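PDB 4XRI: putative uncharacterized protein from Chaetomium thermophilum, which serves as a nuclear transport receptor of the importin-beta family, carrying various protein cargoes into the nucleus, and probably binds a small GTPase. Local coordinates for residues 40-45 / 91-96; 49-54 / 102-107; 72-77 / 125-130. The protein carries 2 engineered substitutions. One frame throughout, in Å; residues are numbered along the deposited sequence.

Contact 1. Residues 40-45 / 91-96; sequences TNFSQY and NQTDQE. With SO4 (sulfate ion), chain F.
The start of helix 42-54, capped by N41, meets the turn that leads into helix 95-108, capped by D94, in the alpha-helical N-terminal region of this HEAT-repeat protein. The side chain of N41 turns back on its own first turn and its OD1 accepts from Q44 N at 3.2 Å. The N-H points almost straight at the oxygen (165°), but it arrives from above the carbonyl plane. The D94 side chain caps a backbone N of its helix, and its OD1 is hydrogen-bonded to T97 OG1.

One apolar touch joins the two segments. F42 holds CG anti to the backbone N (chi1 -175°), and T93 CG2 stands 4.0 Å from F42 CD2, at the ring edge and near its plane. Q92 O comes to the same edge, 4.2 Å from F42 CD2. Beside the ring the S43 hydroxyl is set among three neighbours in van der Waals contact only, with S43 OG 3.5 Å from Q92 O, 3.7 Å from T93 CA and 3.9 Å from D94 OD1. In T93, chi1 of 63° puts OG1 between the backbone N and the carbonyl carbon, where it bonds W89 O and R98 NH2, and leaves CG2 toward F42.

A sulfate, probably from the crystallisation liquor, takes a bond from Q95 N to its O3 (3.1 Å) and another from R98 NH2; the positive end of the helix dipole probably helps to hold the anion.

The short link 92-94 that joins helix 79-91 to helix 95-108 thus passes beside the start of helix 42-54, while Y45 packs against L34, A37 and A38 of helix 24-40.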
ATOM      1  N   THR A  40       2.286  28.129 -29.474  1.00 74.26           N
ATOM      2  CA  THR A  40       2.434  29.017 -30.626  1.00 78.00           C
ATOM      3  C   THR A  40       3.908  29.233 -30.994  1.00 75.49           C
ATOM      4  O   THR A  40       4.263  29.200 -32.173  1.00 75.16           O
ATOM      5  CB  THR A  40       1.740  30.380 -30.382  1.00 92.67           C
ATOM      6  OG1 THR A  40       1.905  31.214 -31.533  1.00 90.75           O
ATOM      7  CG2 THR A  40       2.291  31.091 -29.153  1.00 90.62           C
ATOM      8  N   ASN A  41       4.761  29.446 -29.996  1.00 75.93           N
ATOM      9  CA  ASN A  41       6.191  29.599 -30.229  1.00 70.75           C
ATOM     10  C   ASN A  41       6.949  29.127 -28.999  1.00 69.41           C
ATOM     11  O   ASN A  41       7.167  29.892 -28.058  1.00 67.18           O
ATOM     12  CB  ASN A  41       6.545  31.053 -30.562  1.00 68.13           C
ATOM     13  CG  ASN A  41       7.966  31.211 -31.094  1.00 65.28           C
ATOM     14  OD1 ASN A  41       8.842  30.388 -30.832  1.00 69.50           O
ATOM     15  ND2 ASN A  41       8.196  32.281 -31.847  1.00 70.75           N
ATOM     16  N   PHE A  42       7.349  27.861 -29.020  1.00 69.96           N
ATOM     17  CA  PHE A  42       7.971  27.227 -27.865  1.00 66.96           C
ATOM     18  C   PHE A  42       9.285  27.899 -27.472  1.00 63.64           C
ATOM     19  O   PHE A  42       9.555  28.104 -26.290  1.00 63.96           O
ATOM     20  CB  PHE A  42       8.203  25.742 -28.143  1.00 63.09           C
ATOM     21  CG  PHE A  42       8.738  24.983 -26.967  1.00 59.61           C
ATOM     22  CD1 PHE A  42       7.955  24.784 -25.842  1.00 57.47           C
ATOM     23  CD2 PHE A  42      10.020  24.464 -26.986  1.00 54.32           C
ATOM     24  CE1 PHE A  42       8.443  24.084 -24.757  1.00 53.66           C
ATOM     25  CE2 PHE A  42      10.514  23.763 -25.903  1.00 46.86           C
ATOM     26  CZ  PHE A  42       9.725  23.573 -24.787  1.00 50.33           C
ATOM     27  N   SER A  43      10.091  28.249 -28.469  1.00 56.57           N
ATOM     28  CA  SER A  43      11.379  28.889 -28.224  1.00 58.54           C
ATOM     29  C   SER A  43      11.215  30.248 -27.553  1.00 62.28           C
ATOM     30  O   SER A  43      11.920  30.567 -26.595  1.00 65.08           O
ATOM     31  CB  SER A  43      12.158  29.043 -29.531  1.00 60.26           C
ATOM     32  OG  SER A  43      12.529  27.777 -30.048  1.00 69.48           O
ATOM     33  N   GLN A  44      10.277  31.043 -28.057  1.00 62.60           N
ATOM     34  CA  GLN A  44      10.026  32.370 -27.508  1.00 68.22           C
ATOM     35  C   GLN A  44       9.460  32.262 -26.097  1.00 58.81           C
ATOM     36  O   GLN A  44       9.722  33.111 -25.242  1.00 58.44           O
ATOM     37  CB  GLN A  44       9.068  33.153 -28.407  1.00 74.54           C
ATOM     38  CG  GLN A  44       9.311  34.652 -28.408  1.00 81.68           C
ATOM     39  CD  GLN A  44      10.672  35.022 -28.969  1.00 83.39           C
ATOM     40  OE1 GLN A  44      11.275  34.260 -29.727  1.00 87.78           O
ATOM     41  NE2 GLN A  44      11.167  36.196 -28.594  1.00 76.51           N
ATOM     42  N   TYR A  45       8.684  31.207 -25.868  1.00 55.72           N
ATOM     43  CA  TYR A  45       8.156  30.892 -24.545  1.00 55.93           C
ATOM     44  C   TYR A  45       9.304  30.649 -23.570  1.00 55.58           C
ATOM     45  O   TYR A  45       9.296  31.153 -22.447  1.00 57.87           O
ATOM     46  CB  TYR A  45       7.235  29.671 -24.623  1.00 51.88           C
ATOM     47  CG  TYR A  45       6.648  29.209 -23.305  1.00 53.55           C
ATOM     48  CD1 TYR A  45       5.752  30.003 -22.601  1.00 54.81           C
ATOM     49  CD2 TYR A  45       6.963  27.959 -22.784  1.00 56.68           C
ATOM     50  CE1 TYR A  45       5.203  29.575 -21.403  1.00 55.18           C
ATOM     51  CE2 TYR A  45       6.420  27.521 -21.590  1.00 57.28           C
ATOM     52  CZ  TYR A  45       5.539  28.332 -20.905  1.00 55.70           C
ATOM     53  OH  TYR A  45       4.998  27.902 -19.715  1.00 52.78           O
ATOM     54  N   ASN A  91      14.517  18.950 -30.139  1.00 54.15           N
ATOM     55  CA  ASN A  91      14.207  19.074 -31.562  1.00 65.04           C
ATOM     56  C   ASN A  91      13.283  20.222 -31.964  1.00 64.12           C
ATOM     57  O   ASN A  91      13.031  20.422 -33.154  1.00 68.80           O
ATOM     58  CB  ASN A  91      13.597  17.764 -32.060  1.00 69.40           C
ATOM     59  CG  ASN A  91      14.606  16.635 -32.110  1.00 72.47           C
ATOM     60  OD1 ASN A  91      15.746  16.825 -32.535  1.00 70.40           O
ATOM     61  ND2 ASN A  91      14.194  15.455 -31.665  1.00 75.71           N
ATOM     62  N   GLN A  92      12.776  20.975 -30.996  1.00 62.40           N
ATOM     63  CA  GLN A  92      11.877  22.076 -31.325  1.00 64.12           C
ATOM     64  C   GLN A  92      12.439  23.422 -30.884  1.00 65.66           C
ATOM     65  O   GLN A  92      11.720  24.420 -30.808  1.00 69.73           O
ATOM     66  CB  GLN A  92      10.500  21.836 -30.708  1.00 64.93           C
ATOM     67  CG  GLN A  92       9.787  20.640 -31.317  1.00 72.19           C
ATOM     68  CD  GLN A  92       8.435  20.375 -30.693  1.00 78.60           C
ATOM     69  OE1 GLN A  92       8.106  19.235 -30.362  1.00 78.42           O
ATOM     70  NE2 GLN A  92       7.638  21.425 -30.536  1.00 82.76           N
ATOM     71  N   THR A  93      13.735  23.437 -30.601  1.00 64.84           N
ATOM     72  CA  THR A  93      14.453  24.676 -30.350  1.00 61.53           C
ATOM     73  C   THR A  93      15.619  24.788 -31.323  1.00 59.35           C
ATOM     74  O   THR A  93      15.974  23.820 -31.994  1.00 65.13           O
ATOM     75  CB  THR A  93      14.990  24.755 -28.908  1.00 57.23           C
ATOM     76  OG1 THR A  93      15.948  23.710 -28.701  1.00 61.23           O
ATOM     77  CG2 THR A  93      13.860  24.610 -27.905  1.00 51.96           C
ATOM     78  N   ASP A  94      16.203  25.977 -31.405  1.00 55.69           N
ATOM     79  CA  ASP A  94      17.452  26.156 -32.128  1.00 61.44           C
ATOM     80  C   ASP A  94      18.591  26.195 -31.120  1.00 58.69           C
ATOM     81  O   ASP A  94      18.354  26.268 -29.914  1.00 57.18           O
ATOM     82  CB  ASP A  94      17.423  27.429 -32.976  1.00 71.11           C
ATOM     83  CG  ASP A  94      17.044  28.655 -32.175  1.00 76.53           C
ATOM     84  OD1 ASP A  94      16.011  28.611 -31.477  1.00 69.62           O
ATOM     85  OD2 ASP A  94      17.782  29.658 -32.244  1.00 85.43           O
ATOM     86  N   GLN A  95      19.824  26.144 -31.609  1.00 60.80           N
ATOM     87  CA  GLN A  95      20.980  26.145 -30.723  1.00 59.04           C
ATOM     88  C   GLN A  95      21.143  27.500 -30.041  1.00 55.99           C
ATOM     89  O   GLN A  95      21.583  27.576 -28.894  1.00 52.54           O
ATOM     90  CB  GLN A  95      22.252  25.784 -31.490  1.00 60.48           C
ATOM     91  CG  GLN A  95      23.498  25.708 -30.620  1.00 62.31           C
ATOM     92  CD  GLN A  95      23.375  24.681 -29.509  1.00 59.75           C
ATOM     93  OE1 GLN A  95      23.439  23.477 -29.751  1.00 65.53           O
ATOM     94  NE2 GLN A  95      23.189  25.155 -28.283  1.00 47.36           N
ATOM     95  N   GLU A  96      20.776  28.564 -30.747  1.00 50.03           N
ATOM     96  CA  GLU A  96      20.875  29.913 -30.199  1.00 50.36           C
ATOM     97  C   GLU A  96      19.983  30.075 -28.971  1.00 52.77           C
ATOM     98  O   GLU A  96      20.398  30.650 -27.964  1.00 53.54           O
ATOM     99  CB  GLU A  96      20.509  30.956 -31.257  1.00 53.69           C
ATOM    100  CG  GLU A  96      20.612  32.390 -30.764  1.00 65.80           C
ATOM    101  CD  GLU A  96      20.243  33.406 -31.828  1.00 82.37           C
ATOM    102  OE1 GLU A  96      20.207  33.041 -33.023  1.00 90.10           O
ATOM    103  OE2 GLU A  96      19.986  34.574 -31.466  1.00 86.12           O
TER
HETATM  104  S   SO4 F 905      19.807  23.487 -34.157  0.84 85.80           S
HETATM  105  O1  SO4 F 905      20.840  22.456 -34.185  0.84 78.26           O
HETATM  106  O2  SO4 F 905      18.868  23.271 -35.254  0.84 85.80           O
HETATM  107  O3  SO4 F 905      20.425  24.804 -34.297  0.84 83.29           O
HETATM  108  O4  SO4 F 905      19.089  23.416 -32.887  0.84 87.34           O

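Contact 2. Residues 49-54 / 102-107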
ATOM      1  N   LEU A  49      10.464  33.224 -20.414  1.00 54.41           N
ATOM      2  CA  LEU A  49      10.469  32.687 -19.059  1.00 48.55           C
ATOM      3  C   LEU A  49      11.836  32.781 -18.388  1.00 45.54           C
ATOM      4  O   LEU A  49      11.932  33.152 -17.217  1.00 45.48           O
ATOM      5  CB  LEU A  49       9.999  31.232 -19.065  1.00 54.27           C
ATOM      6  CG  LEU A  49       8.499  31.023 -19.257  1.00 57.44           C
ATOM      7  CD1 LEU A  49       8.178  29.540 -19.220  1.00 59.35           C
ATOM      8  CD2 LEU A  49       7.722  31.772 -18.187  1.00 53.54           C
ATOM      9  N   VAL A  50      12.890  32.448 -19.124  1.00 43.20           N
ATOM     10  CA  VAL A  50      14.231  32.475 -18.553  1.00 45.11           C
ATOM     11  C   VAL A  50      14.684  33.916 -18.317  1.00 42.68           C
ATOM     12  O   VAL A  50      15.470  34.189 -17.408  1.00 43.40           O
ATOM     13  CB  VAL A  50      15.260  31.735 -19.447  1.00 45.96           C
ATOM     14  CG1 VAL A  50      15.576  32.525 -20.709  1.00 46.14           C
ATOM     15  CG2 VAL A  50      16.531  31.443 -18.660  1.00 37.84           C
ATOM     16  N   GLN A  51      14.174  34.841 -19.126  1.00 44.34           N
ATOM     17  CA  GLN A  51      14.509  36.250 -18.964  1.00 50.85           C
ATOM     18  C   GLN A  51      13.838  36.812 -17.717  1.00 44.69           C
ATOM     19  O   GLN A  51      14.438  37.591 -16.973  1.00 48.21           O
ATOM     20  CB  GLN A  51      14.102  37.054 -20.199  1.00 53.67           C
ATOM     21  CG  GLN A  51      15.115  36.993 -21.330  1.00 66.57           C
ATOM     22  CD  GLN A  51      14.661  37.746 -22.566  1.00 78.17           C
ATOM     23  OE1 GLN A  51      13.486  37.712 -22.931  1.00 80.43           O
ATOM     24  NE2 GLN A  51      15.593  38.436 -23.215  1.00 80.35           N
ATOM     25  N   ALA A  52      12.592  36.405 -17.494  1.00 46.91           N
ATOM     26  CA  ALA A  52      11.846  36.815 -16.308  1.00 46.33           C
ATOM     27  C   ALA A  52      12.466  36.216 -15.053  1.00 46.96           C
ATOM     28  O   ALA A  52      12.423  36.809 -13.975  1.00 44.39           O
ATOM     29  CB  ALA A  52      10.390  36.406 -16.430  1.00 52.71           C
ATOM     30  N   LEU A  53      13.048  35.033 -15.207  1.00 47.47           N
ATOM     31  CA  LEU A  53      13.754  34.374 -14.118  1.00 45.18           C
ATOM     32  C   LEU A  53      15.045  35.115 -13.778  1.00 43.64           C
ATOM     33  O   LEU A  53      15.426  35.222 -12.611  1.00 42.57           O
ATOM     34  CB  LEU A  53      14.055  32.919 -14.485  1.00 39.43           C
ATOM     35  CG  LEU A  53      15.079  32.166 -13.636  1.00 44.83           C
ATOM     36  CD1 LEU A  53      14.603  32.030 -12.198  1.00 38.15           C
ATOM     37  CD2 LEU A  53      15.374  30.796 -14.244  1.00 36.25           C
ATOM     38  N   ALA A  54      15.704  35.641 -14.804  1.00 41.62           N
ATOM     39  CA  ALA A  54      17.004  36.280 -14.635  1.00 42.67           C
ATOM     40  C   ALA A  54      16.881  37.747 -14.227  1.00 48.01           C
ATOM     41  O   ALA A  54      17.866  38.373 -13.835  1.00 40.47           O
ATOM     42  CB  ALA A  54      17.817  36.158 -15.919  1.00 38.98           C
ATOM     43  N   LYS A 102      20.441  28.338 -21.382  1.00 43.57           N
ATOM     44  CA  LYS A 102      21.474  27.731 -20.546  1.00 42.12           C
ATOM     45  C   LYS A 102      22.329  28.774 -19.829  1.00 45.20           C
ATOM     46  O   LYS A 102      22.595  28.653 -18.631  1.00 39.15           O
ATOM     47  CB  LYS A 102      22.366  26.814 -21.389  1.00 37.47           C
ATOM     48  CG  LYS A 102      21.719  25.471 -21.715  1.00 37.69           C
ATOM     49  CD  LYS A 102      22.324  24.829 -22.957  1.00 47.54           C
ATOM     50  CE  LYS A 102      23.768  24.413 -22.738  1.00 45.93           C
ATOM     51  NZ  LYS A 102      24.309  23.700 -23.928  1.00 45.20           N
ATOM     52  N   GLN A 103      22.751  29.798 -20.563  1.00 43.58           N
ATOM     53  CA  GLN A 103      23.633  30.818 -20.004  1.00 42.73           C
ATOM     54  C   GLN A 103      22.929  31.686 -18.965  1.00 41.94           C
ATOM     55  O   GLN A 103      23.487  31.973 -17.904  1.00 40.28           O
ATOM     56  CB  GLN A 103      24.201  31.701 -21.116  1.00 52.52           C
ATOM     57  CG  GLN A 103      25.193  32.749 -20.626  1.00 64.21           C
ATOM     58  CD  GLN A 103      26.408  32.141 -19.951  1.00 78.15           C
ATOM     59  OE1 GLN A 103      26.804  31.013 -20.252  1.00 78.52           O
ATOM     60  NE2 GLN A 103      27.004  32.886 -19.027  1.00 85.49           N
ATOM     61  N   LEU A 104      21.704  32.102 -19.272  1.00 40.58           N
ATOM     62  CA  LEU A 104      20.925  32.920 -18.347  1.00 43.27           C
ATOM     63  C   LEU A 104      20.578  32.148 -17.077  1.00 45.45           C
ATOM     64  O   LEU A 104      20.605  32.703 -15.976  1.00 40.48           O
ATOM     65  CB  LEU A 104      19.648  33.426 -19.020  1.00 48.18           C
ATOM     66  CG  LEU A 104      19.817  34.600 -19.985  1.00 52.44           C
ATOM     67  CD1 LEU A 104      18.471  35.015 -20.560  1.00 55.08           C
ATOM     68  CD2 LEU A 104      20.485  35.771 -19.285  1.00 56.08           C
ATOM     69  N   ALA A 105      20.254  30.868 -17.236  1.00 45.34           N
ATOM     70  CA  ALA A 105      19.953  30.007 -16.098  1.00 42.31           C
ATOM     71  C   ALA A 105      21.181  29.869 -15.204  1.00 35.19           C
ATOM     72  O   ALA A 105      21.084  29.981 -13.980  1.00 34.19           O
ATOM     73  CB  ALA A 105      19.479  28.639 -16.568  1.00 35.59           C
ATOM     74  N   LEU A 106      22.328  29.622 -15.828  1.00 38.20           N
ATOM     75  CA  LEU A 106      23.601  29.522 -15.119  1.00 33.63           C
ATOM     76  C   LEU A 106      23.913  30.783 -14.326  1.00 41.01           C
ATOM     77  O   LEU A 106      24.307  30.718 -13.160  1.00 39.14           O
ATOM     78  CB  LEU A 106      24.741  29.245 -16.102  1.00 42.32           C
ATOM     79  CG  LEU A 106      25.297  27.823 -16.175  1.00 53.95           C
ATOM     80  CD1 LEU A 106      26.523  27.782 -17.076  1.00 54.34           C
ATOM     81  CD2 LEU A 106      25.625  27.307 -14.782  1.00 51.28           C
ATOM     82  N   GLU A 107      23.737  31.932 -14.969  1.00 36.61           N
ATOM     83  CA  GLU A 107      24.058  33.215 -14.357  1.00 36.04           C
ATOM     84  C   GLU A 107      23.138  33.544 -13.179  1.00 36.74           C
ATOM     85  O   GLU A 107      23.549  34.216 -12.232  1.00 38.83           O
ATOM     86  CB  GLU A 107      23.994  34.328 -15.408  1.00 38.44           C
ATOM     87  CG  GLU A 107      25.147  34.293 -16.399  1.00 39.16           C
ATOM     88  CD  GLU A 107      24.905  35.149 -17.630  1.00 56.48           C
ATOM     89  OE1 GLU A 107      25.804  35.212 -18.496  1.00 60.44           O
ATOM     90  OE2 GLU A 107      23.817  35.752 -17.738  1.00 56.04           O
TER
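K102 NZ is gripped by two polar partners, a salt bridge to E131 OE1 and a weak hydrogen bond to Q136 O, and the lysine also makes a cation-pi contact with W137. K102 points away from residues 49-54. On the next residue, Q103 NE2 donates to E107 OE1, one turn further on, at 2.7 Å, nearly straight (170°) and in the plane of the Q103 amide, though it meets the carboxylate from above its plane.

The face turned to residues 49-54 is apolar and is carried by L104. With its CG anti to the carbonyl carbon (chi1 -77°), the leucine reaches across to V50, Q51 and A54. L104 CB lies 3.7 Å from V50 CG2, and L104 CD1 is 3.8 Å from V50 CG1, the two side chains crossing at about a right angle. The two segments run near-parallel, their axes 9.3 Å apart at closest and inclined by 21°, as in the stacked helices of a HEAT-repeat superhelix. At the tip of the leucine, L104 CD1 also touches the aliphatic part of Q51, 4.0 Å from Q51 CG. The other methyl, L104 CD2, lies 4.3 Å from A54 CB. V50 CG2 reaches past the leucine to the backbone, 4.0 Å from A105 N. L53 rests on A119 and V123 of helix 114-131, and V50 and L49 meet L70 of helix 60-72.

Contact 3. Residues 72-77 / 125-130; sequences NAFSAR and AAIAAI. With SO4 (sulfate ion), chain G.
The loop joining helix 60-72 to helix 79-91 is anchored here in the helical stack of the HEAT-repeat array, where F74 packs against one side of helix 114-131. The phenylalanine takes the crowded first torsion, with CG between the backbone N and the carbonyl carbon (chi1 45°), and its side chain crosses I127 obliquely and I130 at about a right angle. F74 CE1 lies tight against I127 CG1 at 3.5 Å and 3.8 Å from A126 CB, while F74 CD1 meets I130 CD1 at 4.0 Å. Next along the loop, S75 sets its CB 4.1 Å from A126 CB; its hydroxyl is bonded back to K71 O. A water bridges the backbones, donating to A126 O at 2.7 Å and more weakly to F74 O at 3.4 Å. An alanine here in place of F74 removes the ring that meets A126, I127, I130 and W89, and would probably loosen the loop's hold on helix 114-131.

Further along the loop, R77 N donates to O3 of a sulfate at 2.8 Å (168°), and a bend at chi3 (-51°) folds the guanidinium over the same anion, so that O3 lies 3.0 Å above the centre of the R77 guanidinium plane. Opposite charges probably favour this placement of the anion over the guanidinium face.

W89 belongs to helix 79-91, and I127 and I130 touch it as well; A125 and A128, on helix 114-131, face helix 153-168, and A73 packs against helix 42-54.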
ATOM      1  N   ASN A  72       9.117  23.146 -16.298  1.00 58.63           N
ATOM      2  CA  ASN A  72       8.007  22.297 -16.711  1.00 55.39           C
ATOM      3  C   ASN A  72       7.776  22.298 -18.216  1.00 55.69           C
ATOM      4  O   ASN A  72       6.983  21.508 -18.730  1.00 62.85           O
ATOM      5  CB  ASN A  72       6.722  22.730 -16.006  1.00 48.94           C
ATOM      6  CG  ASN A  72       6.715  22.374 -14.534  1.00 50.57           C
ATOM      7  OD1 ASN A  72       7.422  21.466 -14.102  1.00 55.94           O
ATOM      8  ND2 ASN A  72       5.907  23.084 -13.758  1.00 51.65           N
ATOM      9  N   ALA A  73       8.467  23.186 -18.921  1.00 47.80           N
ATOM     10  CA  ALA A  73       8.297  23.293 -20.364  1.00 50.75           C
ATOM     11  C   ALA A  73       8.972  22.134 -21.089  1.00 57.73           C
ATOM     12  O   ALA A  73       8.636  21.831 -22.233  1.00 55.76           O
ATOM     13  CB  ALA A  73       8.840  24.618 -20.867  1.00 49.28           C
ATOM     14  N   PHE A  74       9.917  21.484 -20.418  1.00 50.47           N
ATOM     15  CA  PHE A  74      10.608  20.341 -21.006  1.00 51.02           C
ATOM     16  C   PHE A  74      10.988  19.299 -19.955  1.00 48.33           C
ATOM     17  O   PHE A  74      12.019  18.639 -20.072  1.00 57.90           O
ATOM     18  CB  PHE A  74      11.854  20.802 -21.767  1.00 48.18           C
ATOM     19  CG  PHE A  74      12.688  21.807 -21.021  1.00 48.85           C
ATOM     20  CD1 PHE A  74      13.670  21.393 -20.138  1.00 48.39           C
ATOM     21  CD2 PHE A  74      12.496  23.164 -21.212  1.00 51.09           C
ATOM     22  CE1 PHE A  74      14.441  22.314 -19.454  1.00 56.78           C
ATOM     23  CE2 PHE A  74      13.264  24.091 -20.533  1.00 53.51           C
ATOM     24  CZ  PHE A  74      14.239  23.665 -19.653  1.00 50.20           C
ATOM     25  N   SER A  75      10.150  19.155 -18.932  1.00 47.48           N
ATOM     26  CA  SER A  75      10.355  18.122 -17.923  1.00 53.71           C
ATOM     27  C   SER A  75       9.042  17.732 -17.249  1.00 59.33           C
ATOM     28  O   SER A  75       8.120  18.539 -17.156  1.00 63.11           O
ATOM     29  CB  SER A  75      11.367  18.580 -16.872  1.00 50.55           C
ATOM     30  OG  SER A  75      10.854  19.661 -16.119  1.00 60.07           O
ATOM     31  N   ALA A  76       8.968  16.485 -16.788  1.00 59.03           N
ATOM     32  CA  ALA A  76       7.782  15.980 -16.103  1.00 58.99           C
ATOM     33  C   ALA A  76       8.109  14.735 -15.286  1.00 64.84           C
ATOM     34  O   ALA A  76       9.120  14.078 -15.521  1.00 66.88           O
ATOM     35  CB  ALA A  76       6.675  15.680 -17.104  1.00 52.13           C
ATOM     36  N   ARG A  77       7.252  14.415 -14.322  1.00 60.73           N
ATOM     37  CA  ARG A  77       7.425  13.202 -13.528  1.00 65.01           C
ATOM     38  C   ARG A  77       6.996  11.978 -14.323  1.00 68.24           C
ATOM     39  O   ARG A  77       7.671  10.949 -14.310  1.00 71.35           O
ATOM     40  CB  ARG A  77       6.633  13.287 -12.222  1.00 72.22           C
ATOM     41  CG  ARG A  77       7.326  14.081 -11.130  1.00 80.83           C
ATOM     42  CD  ARG A  77       6.458  14.194  -9.887  1.00 86.33           C
ATOM     43  NE  ARG A  77       5.110  14.658 -10.206  1.00 93.16           N
ATOM     44  CZ  ARG A  77       4.806  15.910 -10.532  1.00 94.27           C
ATOM     45  NH1 ARG A  77       5.756  16.834 -10.595  1.00 93.69           N
ATOM     46  NH2 ARG A  77       3.550  16.237 -10.804  1.00 93.32           N
ATOM     47  N   ALA A 125      19.054  21.525 -13.692  1.00 39.80           N
ATOM     48  CA  ALA A 125      18.946  20.084 -13.493  1.00 38.64           C
ATOM     49  C   ALA A 125      18.128  19.440 -14.607  1.00 35.75           C
ATOM     50  O   ALA A 125      18.479  18.373 -15.114  1.00 39.02           O
ATOM     51  CB  ALA A 125      18.322  19.782 -12.140  1.00 33.74           C
ATOM     52  N   ALA A 126      17.037  20.104 -14.980  1.00 40.37           N
ATOM     53  CA  ALA A 126      16.146  19.617 -16.028  1.00 42.07           C
ATOM     54  C   ALA A 126      16.855  19.571 -17.379  1.00 51.66           C
ATOM     55  O   ALA A 126      16.713  18.608 -18.135  1.00 45.87           O
ATOM     56  CB  ALA A 126      14.909  20.487 -16.114  1.00 40.34           C
ATOM     57  N   ILE A 127      17.617  20.619 -17.678  1.00 34.90           N
ATOM     58  CA  ILE A 127      18.375  20.681 -18.921  1.00 38.18           C
ATOM     59  C   ILE A 127      19.487  19.635 -18.921  1.00 38.80           C
ATOM     60  O   ILE A 127      19.715  18.951 -19.921  1.00 40.89           O
ATOM     61  CB  ILE A 127      18.987  22.074 -19.142  1.00 40.54           C
ATOM     62  CG1 ILE A 127      17.886  23.125 -19.289  1.00 38.04           C
ATOM     63  CG2 ILE A 127      19.888  22.075 -20.366  1.00 41.74           C
ATOM     64  CD1 ILE A 127      18.409  24.528 -19.506  1.00 40.04           C
ATOM     65  N   ALA A 128      20.166  19.513 -17.785  1.00 42.88           N
ATOM     66  CA  ALA A 128      21.277  18.578 -17.643  1.00 42.11           C
ATOM     67  C   ALA A 128      20.836  17.134 -17.859  1.00 43.21           C
ATOM     68  O   ALA A 128      21.565  16.335 -18.447  1.00 38.68           O
ATOM     69  CB  ALA A 128      21.921  18.730 -16.272  1.00 35.11           C
ATOM     70  N   ALA A 129      19.638  16.809 -17.382  1.00 41.25           N
ATOM     71  CA  ALA A 129      19.092  15.463 -17.515  1.00 40.94           C
ATOM     72  C   ALA A 129      18.927  15.088 -18.983  1.00 41.99           C
ATOM     73  O   ALA A 129      18.964  13.913 -19.349  1.00 43.33           O
ATOM     74  CB  ALA A 129      17.765  15.354 -16.788  1.00 39.23           C
ATOM     75  N   ILE A 130      18.762  16.104 -19.823  1.00 38.91           N
ATOM     76  CA  ILE A 130      18.634  15.904 -21.258  1.00 42.20           C
ATOM     77  C   ILE A 130      19.988  15.927 -21.963  1.00 42.75           C
ATOM     78  O   ILE A 130      20.279  15.071 -22.803  1.00 40.15           O
ATOM     79  CB  ILE A 130      17.728  16.980 -21.890  1.00 45.55           C
ATOM     80  CG1 ILE A 130      16.335  16.942 -21.262  1.00 48.07           C
ATOM     81  CG2 ILE A 130      17.649  16.792 -23.402  1.00 41.57           C
ATOM     82  CD1 ILE A 130      15.472  18.125 -21.646  1.00 50.76           C
TER
HETATM   83  S   SO4 G 906       3.718  15.836 -14.385  0.69 79.24           S
HETATM   84  O1  SO4 G 906       3.484  14.521 -14.978  0.69 78.88           O
HETATM   85  O2  SO4 G 906       3.841  16.832 -15.445  0.69 79.83           O
HETATM   86  O3  SO4 G 906       4.948  15.802 -13.600  0.69 69.76           O
HETATM   87  O4  SO4 G 906       2.596  16.189 -13.519  0.69 80.89           O
HETATM   88  O   HOH W   1      14.389  17.153 -18.172  1.00 47.82           O

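Overall arrangement
The three contacts lie about 15 Å from one another, centre to centre, on one side of the chain's centre in the N-terminal part of the protein. Contacts 1 and 2 share helices 42-54 and 95-108, contact 1 at their starts and contact 2 further along; contact 3 adds the loop after helix 60-72 and helix 114-131. Along the chain the first segments of all three come before the second ones, in the same order, and each contact joins places 46 to 48 residues apart at their closest ends. F42 touches A73, and K102 touches I127, linking contact 3 to both others. Contacts that recur at this spacing are consistent with the stacking of a HEAT-repeat superhelix in this highly flexible receptor.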